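Local atomic coordinates of versicolorin reductase (Brucella melitensis, PDB entry 4NIM), a protein that is a short-chain dehydrogenase/reductase that probably catalyses an NAD(P)(H)-dependent oxidation or reduction. Residues L103-I109 and P161-Y166; R143-A147 and N187-V191. All coordinates share one frame; numbering follows the deposited sequence.

Contact 1 (L103-I109 and P161-Y166)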
ATOM      1  N   LEU A 103      -7.921   5.562  -2.295  1.00 22.44           N
ATOM      2  CA  LEU A 103      -8.793   6.631  -2.645  1.00 23.47           C
ATOM      3  C   LEU A 103      -9.100   7.394  -1.379  1.00 22.61           C
ATOM      4  O   LEU A 103      -9.252   6.811  -0.312  1.00 21.10           O
ATOM      5  CB  LEU A 103     -10.134   6.102  -3.140  1.00 24.17           C
ATOM      6  CG  LEU A 103     -10.368   5.665  -4.546  1.00 26.99           C
ATOM      7  CD1 LEU A 103     -11.871   5.323  -4.680  1.00 26.41           C
ATOM      8  CD2 LEU A 103      -9.942   6.758  -5.524  1.00 27.86           C
ATOM      9  N   THR A 104      -9.289   8.698  -1.519  1.00 23.15           N
ATOM     10  CA  THR A 104      -9.613   9.531  -0.384  1.00 23.45           C
ATOM     11  C   THR A 104     -10.934  10.337  -0.561  1.00 23.45           C
ATOM     12  O   THR A 104     -11.088  11.401   0.032  1.00 21.85           O
ATOM     13  CB  THR A 104      -8.469  10.528  -0.143  1.00 24.59           C
ATOM     14  OG1 THR A 104      -8.362  11.340  -1.306  1.00 26.21           O
ATOM     15  CG2 THR A 104      -7.147   9.810   0.112  1.00 24.77           C
ATOM     16  N   ASP A 105     -11.871   9.817  -1.346  1.00 23.64           N
ATOM     17  CA  ASP A 105     -13.208  10.409  -1.471  1.00 25.33           C
ATOM     18  C   ASP A 105     -13.828  10.698  -0.097  1.00 22.88           C
ATOM     19  O   ASP A 105     -13.761   9.875   0.812  1.00 20.26           O
ATOM     20  CB  ASP A 105     -14.189   9.484  -2.221  1.00 27.25           C
ATOM     21  CG  ASP A 105     -13.808   9.272  -3.676  1.00 33.60           C
ATOM     22  OD1 ASP A 105     -12.598   9.174  -3.947  1.00 36.19           O
ATOM     23  OD2 ASP A 105     -14.719   9.230  -4.543  1.00 38.63           O
ATOM     24  N   ARG A 106     -14.460  11.867  -0.020  1.00 21.20           N
ATOM     25  CA  ARG A 106     -15.044  12.404   1.194  1.00 21.10           C
ATOM     26  C   ARG A 106     -16.538  12.179   1.289  1.00 20.22           C
ATOM     27  O   ARG A 106     -17.216  12.059   0.284  1.00 20.12           O
ATOM     28  CB  ARG A 106     -14.768  13.922   1.244  1.00 22.59           C
ATOM     29  CG  ARG A 106     -13.275  14.213   1.408  1.00 25.10           C
ATOM     30  CD  ARG A 106     -12.868  15.617   1.012  1.00 27.65           C
ATOM     31  NE  ARG A 106     -13.161  15.729  -0.419  1.00 32.63           N
ATOM     32  CZ  ARG A 106     -13.957  16.630  -1.007  1.00 33.31           C
ATOM     33  NH1 ARG A 106     -14.509  17.626  -0.316  1.00 35.35           N
ATOM     34  NH2 ARG A 106     -14.178  16.533  -2.321  1.00 34.11           N
ATOM     35  N   GLY A 107     -17.047  12.224   2.509  1.00 19.37           N
ATOM     36  CA  GLY A 107     -18.452  12.142   2.759  1.00 19.24           C
ATOM     37  C   GLY A 107     -18.707  11.945   4.226  1.00 19.09           C
ATOM     38  O   GLY A 107     -17.926  11.262   4.932  1.00 17.90           O
ATOM     39  N   THR A 108     -19.816  12.496   4.703  1.00 19.55           N
ATOM     40  CA  THR A 108     -20.243  12.250   6.075  1.00 19.35           C
ATOM     41  C   THR A 108     -21.164  11.025   6.154  1.00 19.55           C
ATOM     42  O   THR A 108     -21.649  10.497   5.111  1.00 18.85           O
ATOM     43  CB  THR A 108     -21.040  13.429   6.658  1.00 20.22           C
ATOM     44  OG1 THR A 108     -22.296  13.537   5.986  1.00 20.27           O
ATOM     45  CG2 THR A 108     -20.289  14.739   6.519  1.00 20.57           C
ATOM     46  N   ILE A 109     -21.441  10.623   7.405  1.00 18.05           N
ATOM     47  CA  ILE A 109     -22.387   9.533   7.652  1.00 18.06           C
ATOM     48  C   ILE A 109     -23.756   9.882   7.067  1.00 18.35           C
ATOM     49  O   ILE A 109     -24.512   9.002   6.724  1.00 17.99           O
ATOM     50  CB  ILE A 109     -22.466   9.141   9.155  1.00 18.27           C
ATOM     51  CG1 ILE A 109     -23.299   7.866   9.371  1.00 17.89           C
ATOM     52  CG2 ILE A 109     -23.082  10.255   9.974  1.00 18.84           C
ATOM     53  CD1 ILE A 109     -22.760   6.650   8.676  1.00 17.96           C
ATOM     54  N   PRO A 161     -15.091  13.229  10.758  1.00 18.22           N
ATOM     55  CA  PRO A 161     -16.485  13.106  10.297  1.00 18.61           C
ATOM     56  C   PRO A 161     -16.646  13.341   8.807  1.00 19.34           C
ATOM     57  O   PRO A 161     -17.594  12.845   8.247  1.00 20.69           O
ATOM     58  CB  PRO A 161     -17.224  14.177  11.088  1.00 19.50           C
ATOM     59  CG  PRO A 161     -16.400  14.431  12.285  1.00 19.22           C
ATOM     60  CD  PRO A 161     -14.958  14.179  11.873  1.00 19.02           C
ATOM     61  N   PHE A 162     -15.668  14.005   8.162  1.00 18.86           N
ATOM     62  CA  PHE A 162     -15.814  14.377   6.756  1.00 19.00           C
ATOM     63  C   PHE A 162     -15.392  13.248   5.825  1.00 17.73           C
ATOM     64  O   PHE A 162     -15.591  13.340   4.608  1.00 17.33           O
ATOM     65  CB  PHE A 162     -15.117  15.712   6.422  1.00 20.52           C
ATOM     66  CG  PHE A 162     -13.625  15.646   6.501  1.00 21.36           C
ATOM     67  CD1 PHE A 162     -12.876  15.326   5.400  1.00 22.17           C
ATOM     68  CD2 PHE A 162     -12.974  15.927   7.692  1.00 23.21           C
ATOM     69  CE1 PHE A 162     -11.498  15.268   5.472  1.00 22.70           C
ATOM     70  CE2 PHE A 162     -11.580  15.860   7.775  1.00 23.08           C
ATOM     71  CZ  PHE A 162     -10.849  15.500   6.660  1.00 22.99           C
ATOM     72  N   ILE A 163     -14.873  12.170   6.411  1.00 17.03           N
ATOM     73  CA  ILE A 163     -14.431  10.999   5.688  1.00 17.06           C
ATOM     74  C   ILE A 163     -14.864   9.682   6.339  1.00 16.42           C
ATOM     75  O   ILE A 163     -14.066   8.752   6.482  1.00 16.88           O
ATOM     76  CB  ILE A 163     -12.885  11.019   5.464  1.00 17.10           C
ATOM     77  CG1 ILE A 163     -12.117  11.535   6.696  1.00 17.76           C
ATOM     78  CG2 ILE A 163     -12.495  11.768   4.207  1.00 18.11           C
ATOM     79  CD1 ILE A 163     -10.615  11.551   6.486  1.00 18.41           C
ATOM     80  N   ALA A 164     -16.162   9.532   6.645  1.00 16.41           N
ATOM     81  CA  ALA A 164     -16.593   8.390   7.408  1.00 15.84           C
ATOM     82  C   ALA A 164     -16.287   7.067   6.768  1.00 15.21           C
ATOM     83  O   ALA A 164     -15.749   6.181   7.447  1.00 14.50           O
ATOM     84  CB  ALA A 164     -18.096   8.466   7.753  1.00 16.59           C
ATOM     85  N   ALA A 165     -16.687   6.871   5.513  1.00 14.81           N
ATOM     86  CA  ALA A 165     -16.515   5.565   4.885  1.00 14.99           C
ATOM     87  C   ALA A 165     -15.023   5.273   4.642  1.00 14.70           C
ATOM     88  O   ALA A 165     -14.571   4.103   4.799  1.00 14.44           O
ATOM     89  CB  ALA A 165     -17.268   5.492   3.552  1.00 15.97           C
ATOM     90  N   TYR A 166     -14.288   6.320   4.326  1.00 14.89           N
ATOM     91  CA  TYR A 166     -12.817   6.205   4.119  1.00 15.55           C
ATOM     92  C   TYR A 166     -12.167   5.646   5.381  1.00 15.14           C
ATOM     93  O   TYR A 166     -11.384   4.698   5.317  1.00 15.23           O
ATOM     94  CB  TYR A 166     -12.197   7.565   3.811  1.00 16.13           C
ATOM     95  CG  TYR A 166     -10.675   7.640   3.895  1.00 17.31           C
ATOM     96  CD1 TYR A 166      -9.902   7.350   2.837  1.00 18.80           C
ATOM     97  CD2 TYR A 166     -10.047   8.021   5.094  1.00 18.74           C
ATOM     98  CE1 TYR A 166      -8.494   7.467   2.903  1.00 20.15           C
ATOM     99  CE2 TYR A 166      -8.678   8.068   5.222  1.00 18.66           C
ATOM    100  CZ  TYR A 166      -7.914   7.821   4.122  1.00 20.48           C
ATOM    101  OH  TYR A 166      -6.576   7.909   4.301  1.00 23.36           O
TER
HETATM  102  O   HOH W   1     -15.122   9.035   3.221  1.00 14.89           O
HETATM  103  O   HOH W   2     -17.799   8.825   3.713  1.00 17.00           O
HETATM  104  O   HOH W   3     -20.009  11.863   9.404  1.00 17.72           O
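Gly107 is gripped through both its backbone N and its O by segment 161-166. Gly107 N donates to Phe162 O (2.8 Å, 152° at the hydrogen). Gly107 O accepts from Ala164 N (3.0 Å). The pair forms one isolated beta bridge between Gly107 and Ile163. Ile163 is the N-cap of helix 164-183, so Gly107 O meets an N-H of the first helical turn. Packing is also close at Tyr166. Its CG lies anti to the backbone N (chi1 166°), which brings the ring alongside residues 103 and 104. Leu103 O sits in the ring plane, at the edge, 3.3 Å from Tyr166 CD1. Thr104 CG2 touches Tyr166 CE1 obliquely at 3.9 Å, the two side chains pointing the same way. Arg106 gives only its aliphatic root. Arg106 CG meets Ile163 CG2 (3.8 Å) and approaches the edge of the Phe162 ring, while the guanidinium leads away.

Elsewhere water fills in between the segments. One water joins Asp105 O to Tyr166 N, and a second joins Gly107 O (2.7 Å) to Ala165 N (2.9 Å). Direct and water-mediated bonds together occupy the first helical N-H groups. A third water ties Ile109 N to Pro161 O at the exposed end, where Phe162 also lies at the surface. The direct contact there is a CA-H...O approach of Thr108 CA to Pro161 O, 3.5 Å. The carboxylate of Asp105 turns elsewhere, to a salt bridge with Arg119. Tyr166 OH has a weak hydrogen bond to Ser153 OG. Serine and tyrosine so placed, with the tyrosine beginning a Tyr-x-x-x-Lys motif, are consistent with the serine and tyrosine of the short-chain dehydrogenase/reductase active site, where the tyrosine is probably the catalytic one.

Contact 2 (R143-A147 and N187-V191)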
ATOM      1  N   ARG A 143       8.294 -20.860  -2.434  1.00 23.49           N
ATOM      2  CA  ARG A 143       8.936 -20.966  -1.109  1.00 23.73           C
ATOM      3  C   ARG A 143       9.647 -19.691  -0.777  1.00 23.96           C
ATOM      4  O   ARG A 143      10.812 -19.713  -0.348  1.00 25.02           O
ATOM      5  CB  ARG A 143       9.945 -22.155  -1.072  1.00 25.31           C
ATOM      6  N   VAL A 144       8.992 -18.576  -1.043  1.00 23.16           N
ATOM      7  CA  VAL A 144       9.571 -17.233  -0.816  1.00 23.32           C
ATOM      8  C   VAL A 144       9.146 -16.692   0.542  1.00 23.69           C
ATOM      9  O   VAL A 144       7.960 -16.737   0.886  1.00 22.29           O
ATOM     10  CB  VAL A 144       9.058 -16.252  -1.890  1.00 23.43           C
ATOM     11  CG1 VAL A 144       9.649 -14.848  -1.752  1.00 23.28           C
ATOM     12  CG2 VAL A 144       9.369 -16.795  -3.273  1.00 24.24           C
ATOM     13  N   GLU A 145      10.092 -16.140   1.300  1.00 24.58           N
ATOM     14  CA  GLU A 145       9.748 -15.442   2.542  1.00 24.65           C
ATOM     15  C   GLU A 145       9.298 -14.056   2.144  1.00 24.05           C
ATOM     16  O   GLU A 145      10.006 -13.072   2.350  1.00 24.97           O
ATOM     17  CB  GLU A 145      10.931 -15.412   3.514  1.00 26.80           C
ATOM     18  CG  GLU A 145      11.390 -16.802   3.893  1.00 28.96           C
ATOM     19  CD  GLU A 145      12.359 -16.861   5.084  1.00 31.37           C
ATOM     20  OE1 GLU A 145      12.630 -15.850   5.747  1.00 34.35           O
ATOM     21  OE2 GLU A 145      12.789 -17.969   5.400  1.00 34.79           O
ATOM     22  N   GLY A 146       8.078 -13.968   1.609  1.00 22.37           N
ATOM     23  CA  GLY A 146       7.561 -12.727   1.061  1.00 21.83           C
ATOM     24  C   GLY A 146       7.358 -11.647   2.101  1.00 21.01           C
ATOM     25  O   GLY A 146       7.317 -11.919   3.289  1.00 20.45           O
ATOM     26  N   ALA A 147       7.270 -10.409   1.643  1.00 21.29           N
ATOM     27  CA  ALA A 147       6.997  -9.272   2.519  1.00 20.54           C
ATOM     28  C   ALA A 147       5.938  -8.435   1.835  1.00 19.58           C
ATOM     29  O   ALA A 147       6.013  -8.185   0.630  1.00 19.61           O
ATOM     30  CB  ALA A 147       8.247  -8.464   2.816  1.00 20.68           C
ATOM     31  N   ASN A 187       4.733 -19.640   7.400  1.00 21.50           N
ATOM     32  CA  ASN A 187       5.300 -19.458   6.075  1.00 20.53           C
ATOM     33  C   ASN A 187       6.461 -18.475   6.042  1.00 20.93           C
ATOM     34  O   ASN A 187       7.188 -18.441   5.042  1.00 21.21           O
ATOM     35  CB  ASN A 187       4.262 -18.961   5.087  1.00 19.78           C
ATOM     36  CG  ASN A 187       3.057 -19.825   5.041  1.00 20.48           C
ATOM     37  OD1 ASN A 187       2.223 -19.782   5.954  1.00 20.43           O
ATOM     38  ND2 ASN A 187       2.919 -20.622   3.968  1.00 20.65           N
ATOM     39  N   ARG A 188       6.630 -17.684   7.102  1.00 28.77           N
ATOM     40  CA  ARG A 188       7.623 -16.615   7.117  1.00 28.64           C
ATOM     41  C   ARG A 188       7.321 -15.583   6.031  1.00 25.47           C
ATOM     42  O   ARG A 188       8.236 -14.976   5.441  1.00 24.61           O
ATOM     43  CB  ARG A 188       9.057 -17.183   7.028  1.00 32.76           C
ATOM     44  CG  ARG A 188       9.409 -18.009   8.255  1.00 37.73           C
ATOM     45  CD  ARG A 188      10.883 -18.421   8.290  1.00 44.26           C
ATOM     46  NE  ARG A 188      11.065 -19.763   7.746  1.00 51.01           N
ATOM     47  CZ  ARG A 188      12.228 -20.292   7.376  1.00 59.17           C
ATOM     48  NH1 ARG A 188      13.369 -19.614   7.504  1.00 62.20           N
ATOM     49  NH2 ARG A 188      12.252 -21.528   6.883  1.00 64.09           N
ATOM     50  N   ILE A 189       6.020 -15.416   5.767  1.00 23.04           N
ATOM     51  CA  ILE A 189       5.537 -14.337   4.944  1.00 21.36           C
ATOM     52  C   ILE A 189       5.110 -13.233   5.896  1.00 20.37           C
ATOM     53  O   ILE A 189       4.241 -13.469   6.782  1.00 20.71           O
ATOM     54  CB  ILE A 189       4.354 -14.742   4.044  1.00 21.27           C
ATOM     55  CG1 ILE A 189       4.771 -15.826   3.074  1.00 22.35           C
ATOM     56  CG2 ILE A 189       3.830 -13.494   3.319  1.00 20.09           C
ATOM     57  CD1 ILE A 189       3.620 -16.594   2.416  1.00 23.29           C
ATOM     58  N   ARG A 190       5.673 -12.029   5.714  1.00 19.12           N
ATOM     59  CA  ARG A 190       5.501 -10.969   6.706  1.00 18.82           C
ATOM     60  C   ARG A 190       4.563  -9.941   6.122  1.00 17.86           C
ATOM     61  O   ARG A 190       4.645  -9.679   4.924  1.00 18.48           O
ATOM     62  CB  ARG A 190       6.825 -10.324   7.065  1.00 18.64           C
ATOM     63  CG  ARG A 190       7.763 -11.343   7.652  1.00 20.27           C
ATOM     64  CD  ARG A 190       9.058 -10.714   8.107  1.00 21.25           C
ATOM     65  NE  ARG A 190       9.726  -9.972   7.050  1.00 21.29           N
ATOM     66  CZ  ARG A 190       9.848  -8.640   6.988  1.00 21.61           C
ATOM     67  NH1 ARG A 190       9.347  -7.835   7.930  1.00 21.12           N
ATOM     68  NH2 ARG A 190      10.570  -8.103   6.003  1.00 22.42           N
ATOM     69  N   VAL A 191       3.606  -9.499   6.924  1.00 17.74           N
ATOM     70  CA  VAL A 191       2.603  -8.503   6.508  1.00 17.15           C
ATOM     71  C   VAL A 191       2.485  -7.410   7.573  1.00 16.35           C
ATOM     72  O   VAL A 191       2.052  -7.668   8.698  1.00 16.38           O
ATOM     73  CB  VAL A 191       1.227  -9.137   6.293  1.00 18.19           C
ATOM     74  CG1 VAL A 191       0.288  -8.147   5.597  1.00 18.25           C
ATOM     75  CG2 VAL A 191       1.347 -10.446   5.485  1.00 19.13           C
TER
HETATM   76  O   HOH W   4       7.038 -18.960   2.317  1.00 23.67           O
HETATM   77  O   HOH W   5      10.229 -11.763   4.795  1.00 26.33           O
HETATM   78  O   HOH W   6      10.663 -13.639   6.597  1.00 29.72           O
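Segments 143-147 and 187-191 come together in parallel, with Ala147 bridged to Arg190 and Arg190 N donating a nearly straight bond to Gly146 O (2.9 Å, 168°). Ile189 CA adds a CA-H...O contact to Gly146 O (3.4 Å). Just before this, Glu145 centres an inverse gamma turn, closed by a weak bond from Gly146 N to Val144 O.

The side chains of Glu145 and Arg188 meet on the solvent side. Glu145 OE2 lies over one face of the guanidinium, 2.7 Å from Arg188 NH1. The two planes are 59° apart and no N-H points at the oxygen, so the salt bridge rests on charge alone. Arg188 is bent at chi3 (-96°), which swings the guanidinium back so that one face meets Glu145 OE2. Nearer the backbone, Glu145 CG packs on Arg188 CB at 3.9 Å. A water bridges Val144 O and Asn187 O.

Arg190 NE donates to another water in the guanidinium plane, and its NH1 bonds to Met252 O. Ile189 and Val144 pack on Phe139 of helix 114-142. Ala147 shares backbone bonds with Asp95 and Leu97, so strand 147-153 enters the sheet between strands 96-99 and 190-196.

Overall arrangement
Contacts 1 and 2 lie on opposite sides of the chain's centre. Their centres are 33 Å apart and their nearest atoms about 17 Å apart, so they do not touch. Their segments alternate along the chain. Strand 147-153 starts in contact 2 and ends at Ser153, beside Tyr166 of contact 1. Helix 164-183 starts in contact 1 and leads back toward strand 190-196. Contact 1 therefore lies near the C-terminal strand ends, where Rossmann-type enzymes place cofactor and active site. Contact 2 lies at the opposite, N-terminal ends of strands 147-153 and 190-196. A 1,2-ethanediol lies about 4 Å from the Arg188 side chain, probably from the crystallisation liquor.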